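Local coordinates for protein disulphide isomerase (PDB 3FK8) that probably acts as a thioredoxin-fold thiol-disulphide isomerase, rearranging disulphide bonds in other proteins, at residues T42-N56 / A114-F128. Sequence-based numbering, arbitrary orientation. Where two conformers were deposited one is given.
Sequences TDCRALDKSLRNQKN and ANARKMSDQGIYDFF. With FMT (formic acid), chain B.
Asp43 and Arg117 pin the start of helix 42-51, which in this thioredoxin fold carries Cys44 of a probable CxxC motif, to the 3-10 turn 116-118. One oxygen takes both bonds: Asp43 OD1 receives Arg117 N on its anti lone pair at 2.9 Å and Arg117 NH1 on its syn lone pair at 2.8 Å. The guanidinium meets that oxygen edge-on, with its plane 88° from the carboxylate, and Asn115 OD1 accepts from the same NH1, which should fix the rotation of the group. Beside this bridge, Ala46 CB rests on Arg117 CA.

Further along, helix 121-128 crosses helix 42-51 at 81°, and Ile124 sits as a knob among Ser50, Leu47, Leu51 and Asn56. Its CG2 touches Leu51 CD2 at 3.7 Å, while Leu47 CD1 comes to the edge of the Phe128 ring, which also packs on Leu59 and Ile60 of helix 54-63. Ser50 OG, one wall of the hole, donates to Asp121 OD1 at 2.7 Å, from above the carboxylate plane; a water joins Asp121 OD2 to Asn53 ND2.

Lys55, with CG anti to the backbone N (chi1 178°) and the chain extended beyond, lies over Tyr125. Lys55 CE stands over the ring face, 3.6 Å from the Tyr125 centroid, a CH-pi contact; NZ, 4.5 Å from that centroid and almost on the ring normal, makes a cation-pi contact. Asn56 OD1 meets the ring edge at Tyr125 CD1, 3.3 Å away.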
loop_
_atom_site.group_PDB
_atom_site.type_symbol
_atom_site.label_atom_id
_atom_site.label_comp_id
_atom_site.label_asym_id
_atom_site.label_seq_id
_atom_site.Cartn_x
_atom_site.Cartn_y
_atom_site.Cartn_z
ATOM N N THR A 42 8.936 -8.274 -8.156
ATOM C CA THR A 42 9.583 -8.957 -7.052
ATOM C C THR A 42 9.686 -8.036 -5.830
ATOM O O THR A 42 9.627 -8.519 -4.708
ATOM C CB THR A 42 10.938 -9.600 -7.483
ATOM O OG1 THR A 42 11.878 -8.587 -7.899
ATOM C CG2 THR A 42 10.667 -10.540 -8.621
ATOM N N ASP A 43 9.843 -6.706 -6.021
ATOM C CA ASP A 43 9.827 -5.814 -4.877
ATOM C C ASP A 43 8.486 -5.744 -4.195
ATOM O O ASP A 43 8.379 -5.697 -2.964
ATOM C CB ASP A 43 10.302 -4.438 -5.315
ATOM C CG ASP A 43 11.708 -4.504 -5.849
ATOM O OD1 ASP A 43 12.665 -4.624 -5.022
ATOM O OD2 ASP A 43 11.886 -4.500 -7.074
ATOM N N CYS A 44 7.404 -5.820 -4.985
ATOM C CA CYS A 44 6.067 -5.861 -4.394
ATOM C C CYS A 44 5.832 -7.145 -3.607
ATOM O O CYS A 44 5.230 -7.115 -2.521
ATOM C CB CYS A 44 5.018 -5.795 -5.476
ATOM S SG CYS A 44 4.977 -4.221 -6.399
ATOM N N ARG A 45 6.307 -8.275 -4.153
ATOM C CA ARG A 45 6.166 -9.521 -3.433
ATOM C C ARG A 45 6.969 -9.502 -2.132
ATOM O O ARG A 45 6.520 -9.980 -1.102
ATOM C CB ARG A 45 6.594 -10.704 -4.297
ATOM C CG ARG A 45 5.698 -10.876 -5.565
ATOM C CD ARG A 45 5.875 -12.228 -6.293
ATOM N NE ARG A 45 7.286 -12.497 -6.615
ATOM C CZ ARG A 45 7.901 -12.180 -7.759
ATOM N NH1 ARG A 45 7.263 -11.562 -8.738
ATOM N NH2 ARG A 45 9.179 -12.504 -7.939
ATOM N N ALA A 46 8.177 -8.931 -2.175
ATOM C CA ALA A 46 8.994 -8.834 -0.967
ATOM C C ALA A 46 8.367 -7.945 0.094
ATOM O O ALA A 46 8.408 -8.268 1.288
ATOM C CB ALA A 46 10.387 -8.380 -1.318
ATOM N N LEU A 47 7.804 -6.804 -0.320
ATOM C CA LEU A 47 7.161 -5.934 0.631
ATOM C C LEU A 47 6.009 -6.667 1.310
ATOM O O LEU A 47 5.855 -6.622 2.545
ATOM C CB LEU A 47 6.657 -4.660 -0.076
ATOM C CG LEU A 47 5.899 -3.692 0.819
ATOM C CD1 LEU A 47 6.721 -3.167 1.950
ATOM C CD2 LEU A 47 5.260 -2.567 -0.004
ATOM N N ASP A 48 5.172 -7.363 0.511
ATOM C CA ASP A 48 4.056 -8.091 1.084
ATOM C C ASP A 48 4.524 -9.150 2.073
ATOM O O ASP A 48 3.929 -9.288 3.165
ATOM C CB ASP A 48 3.227 -8.734 -0.009
ATOM C CG ASP A 48 1.921 -9.285 0.512
ATOM O OD1 ASP A 48 1.045 -8.466 0.840
ATOM O OD2 ASP A 48 1.834 -10.514 0.614
ATOM N N LYS A 49 5.582 -9.891 1.722
ATOM C CA LYS A 49 6.070 -10.936 2.614
ATOM C C LYS A 49 6.519 -10.325 3.942
ATOM O O LYS A 49 6.233 -10.861 5.018
ATOM C CB LYS A 49 7.198 -11.691 1.922
ATOM C CG LYS A 49 7.815 -12.779 2.753
ATOM C CD LYS A 49 8.976 -13.411 2.054
ATOM C CE LYS A 49 9.395 -14.681 2.831
ATOM N NZ LYS A 49 10.642 -15.328 2.295
ATOM N N SER A 50 7.256 -9.223 3.904
ATOM C CA SER A 50 7.656 -8.566 5.134
ATOM C C SER A 50 6.505 -8.041 5.969
ATOM O O SER A 50 6.493 -8.191 7.196
ATOM C CB SER A 50 8.609 -7.422 4.787
ATOM O OG SER A 50 9.173 -6.888 5.979
ATOM N N LEU A 51 5.519 -7.428 5.320
ATOM C CA LEU A 51 4.378 -6.903 6.035
ATOM C C LEU A 51 3.537 -7.985 6.685
ATOM O O LEU A 51 2.815 -7.684 7.618
ATOM C CB LEU A 51 3.515 -5.981 5.157
ATOM C CG LEU A 51 4.227 -4.667 4.752
ATOM C CD1 LEU A 51 3.274 -3.850 3.913
ATOM C CD2 LEU A 51 4.735 -3.880 5.984
ATOM N N ARG A 52 3.697 -9.220 6.194
ATOM C CA ARG A 52 3.011 -10.400 6.710
ATOM C C ARG A 52 3.608 -10.915 8.008
ATOM O O ARG A 52 2.919 -11.663 8.738
ATOM C CB ARG A 52 3.024 -11.544 5.678
ATOM C CG ARG A 52 1.976 -11.371 4.612
ATOM C CD ARG A 52 1.663 -12.653 3.883
ATOM N NE ARG A 52 2.612 -12.994 2.837
ATOM C CZ ARG A 52 3.634 -13.836 2.993
ATOM N NH1 ARG A 52 3.869 -14.398 4.173
ATOM N NH2 ARG A 52 4.434 -14.101 1.970
ATOM N N ASN A 53 4.852 -10.528 8.326
ATOM C CA ASN A 53 5.495 -11.103 9.521
ATOM C C ASN A 53 4.781 -10.616 10.786
ATOM O O ASN A 53 3.945 -9.721 10.744
ATOM C CB ASN A 53 7.028 -10.953 9.505
ATOM C CG ASN A 53 7.530 -9.568 9.899
ATOM O OD1 ASN A 53 6.830 -8.794 10.533
ATOM N ND2 ASN A 53 8.786 -9.281 9.557
ATOM N N GLN A 54 5.044 -11.248 11.928
ATOM C CA GLN A 54 4.295 -10.960 13.120
ATOM C C GLN A 54 4.474 -9.514 13.615
ATOM O O GLN A 54 3.505 -8.838 13.950
ATOM C CB GLN A 54 4.678 -11.981 14.207
ATOM C CG GLN A 54 3.619 -12.112 15.222
ATOM C CD GLN A 54 3.715 -13.368 16.057
ATOM O OE1 GLN A 54 4.750 -14.013 16.161
ATOM N NE2 GLN A 54 2.603 -13.707 16.678
ATOM N N LYS A 55 5.725 -9.060 13.676
ATOM C CA LYS A 55 6.001 -7.674 14.154
ATOM C C LYS A 55 5.347 -6.639 13.238
ATOM O O LYS A 55 4.677 -5.702 13.679
ATOM C CB LYS A 55 7.502 -7.400 14.232
ATOM C CG LYS A 55 7.876 -6.032 14.656
ATOM C CD LYS A 55 9.371 -5.949 14.989
ATOM C CE LYS A 55 9.747 -4.509 15.371
ATOM N NZ LYS A 55 11.150 -4.510 15.881
ATOM N N ASN A 56 5.499 -6.843 11.945
ATOM C CA ASN A 56 5.022 -5.847 11.024
ATOM C C ASN A 56 3.495 -5.888 10.886
ATOM O O ASN A 56 2.851 -4.854 10.738
ATOM C CB ASN A 56 5.719 -5.971 9.666
ATOM C CG ASN A 56 7.194 -5.656 9.740
ATOM O OD1 ASN A 56 7.673 -5.161 10.769
ATOM N ND2 ASN A 56 7.936 -5.917 8.636
ATOM N N ALA A 114 10.729 1.217 -3.899
ATOM C CA ALA A 114 10.879 0.534 -5.184
ATOM C C ALA A 114 11.983 -0.545 -5.172
ATOM O O ALA A 114 12.057 -1.348 -6.097
ATOM C CB ALA A 114 11.060 1.539 -6.292
ATOM N N ASN A 115 12.835 -0.535 -4.141
ATOM C CA ASN A 115 13.818 -1.608 -3.947
ATOM C C ASN A 115 13.513 -2.427 -2.714
ATOM O O ASN A 115 14.437 -2.913 -2.053
ATOM C CB ASN A 115 15.240 -1.043 -3.986
ATOM C CG ASN A 115 15.638 -0.745 -5.419
ATOM O OD1 ASN A 115 15.988 -1.658 -6.176
ATOM N ND2 ASN A 115 15.525 0.529 -5.820
ATOM N N ALA A 116 12.220 -2.624 -2.411
ATOM C CA ALA A 116 11.846 -3.348 -1.179
ATOM C C ALA A 116 12.444 -4.760 -1.107
ATOM O O ALA A 116 12.656 -5.255 -0.006
ATOM C CB ALA A 116 10.329 -3.405 -1.041
ATOM N N ARG A 117 12.745 -5.417 -2.228
ATOM C CA ARG A 117 13.380 -6.752 -2.134
ATOM C C ARG A 117 14.745 -6.731 -1.444
ATOM O O ARG A 117 15.202 -7.776 -1.005
ATOM C CB ARG A 117 13.457 -7.443 -3.515
ATOM C CG ARG A 117 14.656 -6.987 -4.292
ATOM C CD ARG A 117 14.370 -7.149 -5.824
ATOM N NE ARG A 117 15.560 -6.715 -6.554
ATOM C CZ ARG A 117 15.939 -5.434 -6.728
ATOM N NH1 ARG A 117 15.172 -4.402 -6.291
ATOM N NH2 ARG A 117 17.121 -5.211 -7.354
ATOM N N LYS A 118 15.396 -5.565 -1.390
ATOM C CA LYS A 118 16.705 -5.395 -0.791
ATOM C C LYS A 118 16.580 -4.888 0.636
ATOM O O LYS A 118 17.595 -4.832 1.332
ATOM C CB LYS A 118 17.518 -4.370 -1.593
ATOM C CG LYS A 118 17.884 -4.751 -3.029
ATOM C CD LYS A 118 18.547 -6.123 -3.133
ATOM C CE LYS A 118 18.945 -6.552 -4.552
ATOM N NZ LYS A 118 19.741 -7.865 -4.585
HETATM N N MSE A 119 15.390 -4.459 1.060
HETATM C CA MSE A 119 15.209 -3.895 2.388
HETATM C C MSE A 119 15.122 -4.991 3.424
HETATM O O MSE A 119 14.657 -6.102 3.147
HETATM C CB MSE A 119 13.978 -3.002 2.377
HETATM C CG MSE A 119 14.173 -1.766 1.534
HETATM SE SE MSE A 119 12.560 -0.612 1.535
HETATM C CE MSE A 119 12.650 -0.064 3.400
ATOM N N SER A 120 15.592 -4.694 4.616
ATOM C CA SER A 120 15.436 -5.639 5.720
ATOM C C SER A 120 14.050 -5.510 6.318
ATOM O O SER A 120 13.340 -4.501 6.112
ATOM C CB SER A 120 16.477 -5.342 6.797
ATOM O OG SER A 120 16.220 -4.098 7.393
ATOM N N ASP A 121 13.633 -6.508 7.118
ATOM C CA ASP A 121 12.374 -6.393 7.843
ATOM C C ASP A 121 12.381 -5.161 8.764
ATOM O O ASP A 121 11.350 -4.520 8.934
ATOM C CB ASP A 121 12.088 -7.643 8.676
ATOM C CG ASP A 121 11.654 -8.823 7.839
ATOM O OD1 ASP A 121 11.142 -8.636 6.721
ATOM O OD2 ASP A 121 11.728 -9.961 8.336
ATOM N N GLN A 122 13.532 -4.839 9.357
ATOM C CA GLN A 122 13.612 -3.702 10.233
ATOM C C GLN A 122 13.485 -2.383 9.422
ATOM O O GLN A 122 12.849 -1.423 9.878
ATOM C CB GLN A 122 14.953 -3.687 10.985
ATOM C CG GLN A 122 14.996 -2.528 12.019
ATOM C CD GLN A 122 13.983 -2.702 13.129
ATOM O OE1 GLN A 122 13.893 -3.766 13.736
ATOM N NE2 GLN A 122 13.267 -1.694 13.447
ATOM N N GLY A 123 14.085 -2.326 8.210
ATOM C CA GLY A 123 13.946 -1.136 7.348
ATOM C C GLY A 123 12.483 -0.928 6.968
ATOM O O GLY A 123 12.015 0.203 6.969
ATOM N N ILE A 124 11.768 -2.018 6.673
ATOM C CA ILE A 124 10.368 -1.913 6.324
ATOM C C ILE A 124 9.545 -1.478 7.548
ATOM O O ILE A 124 8.709 -0.556 7.472
ATOM C CB ILE A 124 9.881 -3.233 5.651
ATOM C CG1 ILE A 124 10.541 -3.296 4.280
ATOM C CG2 ILE A 124 8.343 -3.303 5.558
ATOM C CD1 ILE A 124 10.439 -4.659 3.618
ATOM N N TYR A 125 9.813 -2.110 8.700
ATOM C CA TYR A 125 9.181 -1.692 9.928
ATOM C C TYR A 125 9.397 -0.197 10.173
ATOM O O TYR A 125 8.436 0.533 10.440
ATOM C CB TYR A 125 9.714 -2.524 11.107
ATOM C CG TYR A 125 9.100 -2.075 12.419
ATOM C CD1 TYR A 125 7.896 -2.620 12.862
ATOM C CD2 TYR A 125 9.689 -1.055 13.186
ATOM C CE1 TYR A 125 7.305 -2.192 14.079
ATOM C CE2 TYR A 125 9.123 -0.619 14.367
ATOM C CZ TYR A 125 7.921 -1.182 14.810
ATOM O OH TYR A 125 7.346 -0.772 15.998
ATOM N N ASP A 126 10.642 0.263 10.044
ATOM C CA ASP A 126 10.955 1.654 10.389
ATOM C C ASP A 126 10.191 2.602 9.450
ATOM O O ASP A 126 9.745 3.696 9.860
ATOM C CB ASP A 126 12.447 1.930 10.300
ATOM C CG ASP A 126 13.237 1.314 11.440
ATOM O OD1 ASP A 126 12.625 0.882 12.438
ATOM O OD2 ASP A 126 14.461 1.245 11.271
ATOM N N PHE A 127 10.098 2.231 8.173
ATOM C CA PHE A 127 9.406 3.077 7.197
ATOM C C PHE A 127 7.951 3.298 7.648
ATOM O O PHE A 127 7.444 4.434 7.684
ATOM C CB PHE A 127 9.445 2.408 5.816
ATOM C CG PHE A 127 8.703 3.203 4.774
ATOM C CD1 PHE A 127 9.373 4.156 4.033
ATOM C CD2 PHE A 127 7.338 3.015 4.577
ATOM C CE1 PHE A 127 8.681 4.938 3.093
ATOM C CE2 PHE A 127 6.627 3.794 3.624
ATOM C CZ PHE A 127 7.300 4.719 2.907
ATOM N N PHE A 128 7.239 2.232 7.970
ATOM C CA PHE A 128 5.843 2.363 8.355
ATOM C C PHE A 128 5.656 2.933 9.759
ATOM O O PHE A 128 4.756 3.725 10.013
ATOM C CB PHE A 128 5.107 1.015 8.147
ATOM C CG PHE A 128 4.938 0.674 6.692
ATOM C CD1 PHE A 128 3.896 1.297 5.956
ATOM C CD2 PHE A 128 5.838 -0.117 6.010
ATOM C CE1 PHE A 128 3.746 1.051 4.602
ATOM C CE2 PHE A 128 5.711 -0.328 4.655
ATOM C CZ PHE A 128 4.668 0.258 3.943
HETATM C C FMT B . 10.501 -6.940 -11.038
HETATM O O1 FMT B . 10.311 -8.169 -10.972
HETATM O O2 FMT B . 10.512 -6.145 -10.083
HETATM O O HOH W 1 10.062 -11.924 8.291
HETATM O O HOH W 2 12.006 -1.799 16.204
#